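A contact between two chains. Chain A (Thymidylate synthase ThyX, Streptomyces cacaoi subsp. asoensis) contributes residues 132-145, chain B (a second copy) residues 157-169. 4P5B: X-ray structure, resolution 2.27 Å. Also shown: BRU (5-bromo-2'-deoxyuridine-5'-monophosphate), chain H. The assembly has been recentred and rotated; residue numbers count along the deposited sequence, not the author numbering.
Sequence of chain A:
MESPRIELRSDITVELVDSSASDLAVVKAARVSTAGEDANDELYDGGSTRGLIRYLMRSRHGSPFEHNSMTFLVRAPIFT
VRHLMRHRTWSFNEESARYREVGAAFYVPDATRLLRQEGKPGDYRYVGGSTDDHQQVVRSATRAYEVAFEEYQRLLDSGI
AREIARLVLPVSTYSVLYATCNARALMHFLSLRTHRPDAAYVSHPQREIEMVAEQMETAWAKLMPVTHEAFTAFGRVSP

Chain A, residues 132-145: DDHQQVVRSATRAY
Chain B, residues 157-169: DSGIAREIARLVL

Chain A contributes one unbroken α-helix, residues 132-145, with i to i+4 bonds throughout, such as A:Val137 N to A:Asp133 O at 2.9 Å and A:Tyr145 N to A:Ala141 O at 2.7 Å. Chain B is more broken. One helix finishes in a Schellman motif at B:Gly159, whose phi/psi of 77/28 would jam a CB against the preceding carbonyl O and so calls for glycine. B:Ile160 (-78/136) and B:Ala161 (-45/132) are extended, and B:Ala161, as N-cap, starts a short helix: its O accepts from B:Ile164 N and from B:Ala165 N, both at 2.9 Å. Residues 166-168 tighten to 3-10, with B:Leu167 N to B:Ile164 O at 2.9 Å.

The stretches run in the same general direction, since the register rises together. CA-CA separations are 7.4 Å for A:Asp133 and B:Ile160, 7.8 Å for A:Val137 and B:Ala165, and 5.7 Å for A:Ala141 and B:Val168. The backbones thus come closest where the helix presents alanine. Together the two sides bury 441 Å².

A cross-chain hydrogen bond lies at the early end: B:Ser158 (chi1 m) donates from OG to A:Gln136 OE1 at 2.8 Å. A:Gln136 reaches it with chi1 and chi2 both t, extending from a CA-to-CB bond that points toward chain B.

Next comes an aliphatic patch. B:Ile160, m at both chi angles, points toward the helix and sets CD1 3.6 Å from A:Asp133 CB, so the methylene of A:Asp133 (chi1 m) makes the closest approach, with its OD1 3.9 Å from the same B:Ile160 CD1. A:Val137 (t) touches two isoleucines: its CG2 lies 4.2 Å from B:Ile160 CG2 and 4.3 Å from CG2 of B:Ile164, also m, m, and its CG1 lies 4.2 Å from that same B:Ile164 CG2.

At the later end, B:Val168 (m) packs against small residues. Its CG1 sits 3.7 Å from A:Ala141 CA, and its CB sits 3.7 Å from A:Ala144 CB; the valine reaches the helix backbone itself. A:Tyr145 (chi1 m, chi2 -15°) leaves its CA sideways, yet its end comes nearer chain B. Its OH is 3.7 Å from B:Leu167 CB and its CE1 4.2 Å from B:Val168 CA, while B:Leu167 O and B:Val168 CA lie at the ring edge. The hydroxyl is hydrogen-bonded elsewhere in the structure.

B:Arg166 stays out of this packing. Its chi angles run p, p, t, -98°; NE donates to B:Glu163 O at 3.1 Å, and NH2 donates to OP1 of the bound nucleotide BRU at 2.8 Å.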

# COMPACT_ATOMS: atom_id res chain seq x y z
N ASP A 132 29.85 20.68 -27.09
CA ASP A 132 29.14 21.76 -27.78
C ASP A 132 27.64 21.56 -27.56
O ASP A 132 26.88 22.51 -27.54
CB ASP A 132 29.53 21.87 -29.26
CG ASP A 132 29.79 20.50 -29.94
OD1 ASP A 132 29.88 19.46 -29.22
OD2 ASP A 132 29.91 20.47 -31.20
N ASP A 133 27.22 20.33 -27.35
CA ASP A 133 25.86 20.12 -26.85
C ASP A 133 25.64 20.74 -25.46
O ASP A 133 24.60 21.32 -25.19
CB ASP A 133 25.49 18.64 -26.85
CG ASP A 133 25.68 18.00 -28.22
OD1 ASP A 133 25.24 18.56 -29.24
OD2 ASP A 133 26.30 16.93 -28.29
N HIS A 134 26.66 20.69 -24.63
CA HIS A 134 26.56 21.23 -23.30
C HIS A 134 26.19 22.69 -23.31
O HIS A 134 25.18 23.12 -22.72
CB HIS A 134 27.85 21.04 -22.50
CG HIS A 134 27.70 21.49 -21.09
ND1 HIS A 134 27.05 20.74 -20.13
CD2 HIS A 134 28.02 22.66 -20.48
CE1 HIS A 134 27.01 21.41 -18.99
NE2 HIS A 134 27.58 22.59 -19.18
N GLN A 135 27.02 23.46 -24.01
CA GLN A 135 26.82 24.89 -24.10
C GLN A 135 25.50 25.24 -24.77
O GLN A 135 24.90 26.26 -24.45
CB GLN A 135 28.02 25.59 -24.78
CG GLN A 135 28.96 26.32 -23.75
CD GLN A 135 28.18 26.96 -22.52
OE1 GLN A 135 27.24 27.77 -22.70
NE2 GLN A 135 28.56 26.56 -21.29
N GLN A 136 25.03 24.37 -25.65
CA GLN A 136 23.75 24.60 -26.28
C GLN A 136 22.59 24.45 -25.32
O GLN A 136 21.67 25.29 -25.28
CB GLN A 136 23.55 23.65 -27.46
CG GLN A 136 22.65 24.33 -28.39
CD GLN A 136 21.82 23.46 -29.23
OE1 GLN A 136 22.17 22.31 -29.54
NE2 GLN A 136 20.69 24.01 -29.66
N VAL A 137 22.63 23.35 -24.55
CA VAL A 137 21.66 23.05 -23.54
C VAL A 137 21.65 24.21 -22.55
O VAL A 137 20.62 24.84 -22.31
CB VAL A 137 22.00 21.70 -22.84
CG1 VAL A 137 21.18 21.54 -21.54
CG2 VAL A 137 21.73 20.53 -23.77
N VAL A 138 22.81 24.55 -22.01
CA VAL A 138 22.82 25.56 -20.96
C VAL A 138 22.28 26.87 -21.47
O VAL A 138 21.51 27.58 -20.81
CB VAL A 138 24.22 25.74 -20.38
CG1 VAL A 138 24.25 26.96 -19.47
CG2 VAL A 138 24.66 24.44 -19.65
N ARG A 139 22.68 27.20 -22.68
CA ARG A 139 22.33 28.51 -23.21
C ARG A 139 20.83 28.54 -23.51
O ARG A 139 20.12 29.48 -23.20
CB ARG A 139 23.15 28.73 -24.50
CG ARG A 139 23.39 30.15 -24.91
CD ARG A 139 23.90 30.15 -26.37
NE ARG A 139 25.23 29.56 -26.46
CZ ARG A 139 25.58 28.52 -27.22
NH1 ARG A 139 26.84 28.11 -27.18
NH2 ARG A 139 24.72 27.86 -28.00
N SER A 140 20.35 27.47 -24.10
CA SER A 140 18.99 27.39 -24.49
C SER A 140 18.04 27.32 -23.26
O SER A 140 17.04 28.06 -23.19
CB SER A 140 18.94 26.17 -25.42
OG SER A 140 17.63 25.74 -25.60
N ALA A 141 18.39 26.50 -22.25
CA ALA A 141 17.64 26.36 -20.99
C ALA A 141 17.59 27.70 -20.29
O ALA A 141 16.53 28.18 -19.86
CB ALA A 141 18.34 25.34 -20.06
N THR A 142 18.75 28.34 -20.23
CA THR A 142 18.84 29.69 -19.68
C THR A 142 17.83 30.65 -20.25
O THR A 142 17.16 31.32 -19.47
CB THR A 142 20.21 30.26 -19.84
OG1 THR A 142 21.14 29.45 -19.12
CG2 THR A 142 20.26 31.72 -19.37
N ARG A 143 17.66 30.71 -21.59
CA ARG A 143 16.63 31.63 -22.10
C ARG A 143 15.26 31.16 -21.61
O ARG A 143 14.44 31.96 -21.20
CB ARG A 143 16.63 31.73 -23.65
CG ARG A 143 17.92 32.30 -24.20
CD ARG A 143 18.01 33.76 -23.85
NE ARG A 143 17.03 34.49 -24.63
CZ ARG A 143 16.11 35.33 -24.17
NH1 ARG A 143 15.98 35.57 -22.86
NH2 ARG A 143 15.31 35.94 -25.04
N ALA A 144 14.99 29.86 -21.70
CA ALA A 144 13.69 29.41 -21.26
C ALA A 144 13.41 29.76 -19.76
O ALA A 144 12.35 30.28 -19.43
CB ALA A 144 13.46 27.89 -21.59
N TYR A 145 14.38 29.55 -18.89
CA TYR A 145 14.19 29.72 -17.45
C TYR A 145 14.08 31.16 -17.07
O TYR A 145 13.22 31.52 -16.23
CB TYR A 145 15.40 29.18 -16.68
CG TYR A 145 15.70 27.73 -16.85
CD1 TYR A 145 14.77 26.87 -17.41
CD2 TYR A 145 16.94 27.21 -16.40
CE1 TYR A 145 15.06 25.54 -17.60
CE2 TYR A 145 17.25 25.86 -16.58
CZ TYR A 145 16.29 25.02 -17.17
OH TYR A 145 16.59 23.66 -17.35
N ASP B 157 15.98 19.33 -32.37
CA ASP B 157 16.57 19.50 -33.72
C ASP B 157 18.08 19.27 -33.71
O ASP B 157 18.61 18.66 -34.62
CB ASP B 157 16.25 20.88 -34.30
CG ASP B 157 14.75 21.06 -34.67
OD1 ASP B 157 14.06 20.08 -35.03
OD2 ASP B 157 14.27 22.22 -34.60
N SER B 158 18.80 19.74 -32.69
CA SER B 158 20.22 19.34 -32.54
C SER B 158 20.43 17.90 -32.09
O SER B 158 21.57 17.48 -31.86
CB SER B 158 20.97 20.23 -31.55
OG SER B 158 20.71 21.57 -31.85
N GLY B 159 19.37 17.13 -31.94
CA GLY B 159 19.57 15.75 -31.50
C GLY B 159 19.88 15.61 -30.00
O GLY B 159 20.55 14.67 -29.60
N ILE B 160 19.41 16.54 -29.18
CA ILE B 160 19.53 16.37 -27.73
C ILE B 160 18.47 15.39 -27.27
O ILE B 160 17.33 15.47 -27.72
CB ILE B 160 19.40 17.71 -26.94
CG1 ILE B 160 20.51 18.70 -27.35
CG2 ILE B 160 19.47 17.44 -25.43
CD1 ILE B 160 21.95 18.13 -27.24
N ALA B 161 18.85 14.45 -26.39
CA ALA B 161 17.92 13.45 -25.84
C ALA B 161 16.58 14.09 -25.41
O ALA B 161 16.58 15.15 -24.83
CB ALA B 161 18.58 12.67 -24.71
N ARG B 162 15.46 13.51 -25.79
CA ARG B 162 14.17 14.07 -25.38
C ARG B 162 14.07 14.29 -23.85
O ARG B 162 13.44 15.21 -23.42
CB ARG B 162 13.03 13.16 -25.82
CG ARG B 162 12.89 13.00 -27.35
CD ARG B 162 11.83 12.03 -27.84
NE ARG B 162 11.91 11.94 -29.30
CZ ARG B 162 10.98 11.49 -30.16
NH1 ARG B 162 9.78 11.04 -29.75
NH2 ARG B 162 11.23 11.50 -31.46
N GLU B 163 14.69 13.42 -23.06
CA GLU B 163 14.60 13.50 -21.62
C GLU B 163 15.38 14.69 -21.10
O GLU B 163 15.21 15.06 -19.95
CB GLU B 163 15.15 12.22 -20.98
CG GLU B 163 16.66 12.15 -20.97
CD GLU B 163 17.21 10.90 -20.32
OE1 GLU B 163 18.43 10.81 -20.07
OE2 GLU B 163 16.44 9.98 -20.04
N ILE B 164 16.28 15.26 -21.92
CA ILE B 164 16.99 16.45 -21.51
C ILE B 164 16.28 17.62 -22.06
O ILE B 164 16.11 18.64 -21.37
CB ILE B 164 18.48 16.46 -21.99
CG1 ILE B 164 19.29 15.38 -21.29
CG2 ILE B 164 19.15 17.85 -21.69
CD1 ILE B 164 19.49 15.67 -19.79
N ALA B 165 15.80 17.52 -23.29
CA ALA B 165 15.23 18.72 -23.95
C ALA B 165 14.03 19.21 -23.16
O ALA B 165 13.82 20.39 -22.98
CB ALA B 165 14.79 18.41 -25.38
N ARG B 166 13.27 18.28 -22.61
CA ARG B 166 12.06 18.64 -21.90
C ARG B 166 12.32 19.42 -20.63
O ARG B 166 11.35 19.86 -19.99
CB ARG B 166 11.25 17.39 -21.62
CG ARG B 166 11.97 16.31 -20.74
CD ARG B 166 11.86 16.50 -19.18
NE ARG B 166 12.42 15.27 -18.60
CZ ARG B 166 11.67 14.26 -18.17
NH1 ARG B 166 10.34 14.37 -18.14
NH2 ARG B 166 12.25 13.14 -17.76
N LEU B 167 13.60 19.58 -20.21
CA LEU B 167 13.80 20.31 -18.97
C LEU B 167 13.26 21.71 -19.09
O LEU B 167 12.88 22.30 -18.08
CB LEU B 167 15.26 20.39 -18.55
CG LEU B 167 16.06 19.12 -18.37
CD1 LEU B 167 17.46 19.38 -17.76
CD2 LEU B 167 15.31 18.11 -17.68
N VAL B 168 13.25 22.28 -20.31
CA VAL B 168 12.69 23.61 -20.48
C VAL B 168 11.15 23.71 -20.45
O VAL B 168 10.63 24.80 -20.41
CB VAL B 168 13.21 24.25 -21.81
CG1 VAL B 168 14.68 24.25 -21.83
CG2 VAL B 168 12.66 23.48 -23.08
N LEU B 169 10.40 22.63 -20.53
CA LEU B 169 8.91 22.74 -20.57
C LEU B 169 8.21 23.04 -19.21
O LEU B 169 8.61 22.49 -18.16
CB LEU B 169 8.32 21.46 -21.20
CG LEU B 169 8.83 21.20 -22.61
CD1 LEU B 169 8.33 19.89 -23.12
CD2 LEU B 169 8.42 22.40 -23.57
N1 BRU H . 8.26 7.74 -15.27
C2 BRU H . 9.24 7.46 -14.36
N3 BRU H . 10.48 7.06 -14.76
C4 BRU H . 10.75 6.87 -16.05
C5 BRU H . 9.76 7.12 -16.97
C6 BRU H . 8.51 7.55 -16.62
O2 BRU H . 8.99 7.58 -13.18
O4 BRU H . 11.90 6.50 -16.38
BR BRU H . 10.13 6.69 -18.81
C1' BRU H . 7.00 8.19 -14.73
C2' BRU H . 7.08 9.58 -14.06
C3' BRU H . 5.84 10.35 -14.58
C4' BRU H . 5.64 9.72 -15.95
O3' BRU H . 4.65 10.16 -13.75
O4' BRU H . 6.10 8.27 -15.80
C5' BRU H . 6.37 10.45 -17.08
O5' BRU H . 7.71 10.73 -16.80
P BRU H . 8.82 11.36 -17.86
OP1 BRU H . 9.96 11.65 -16.97
OP2 BRU H . 8.00 12.48 -18.44
OP3 BRU H . 8.91 10.13 -18.73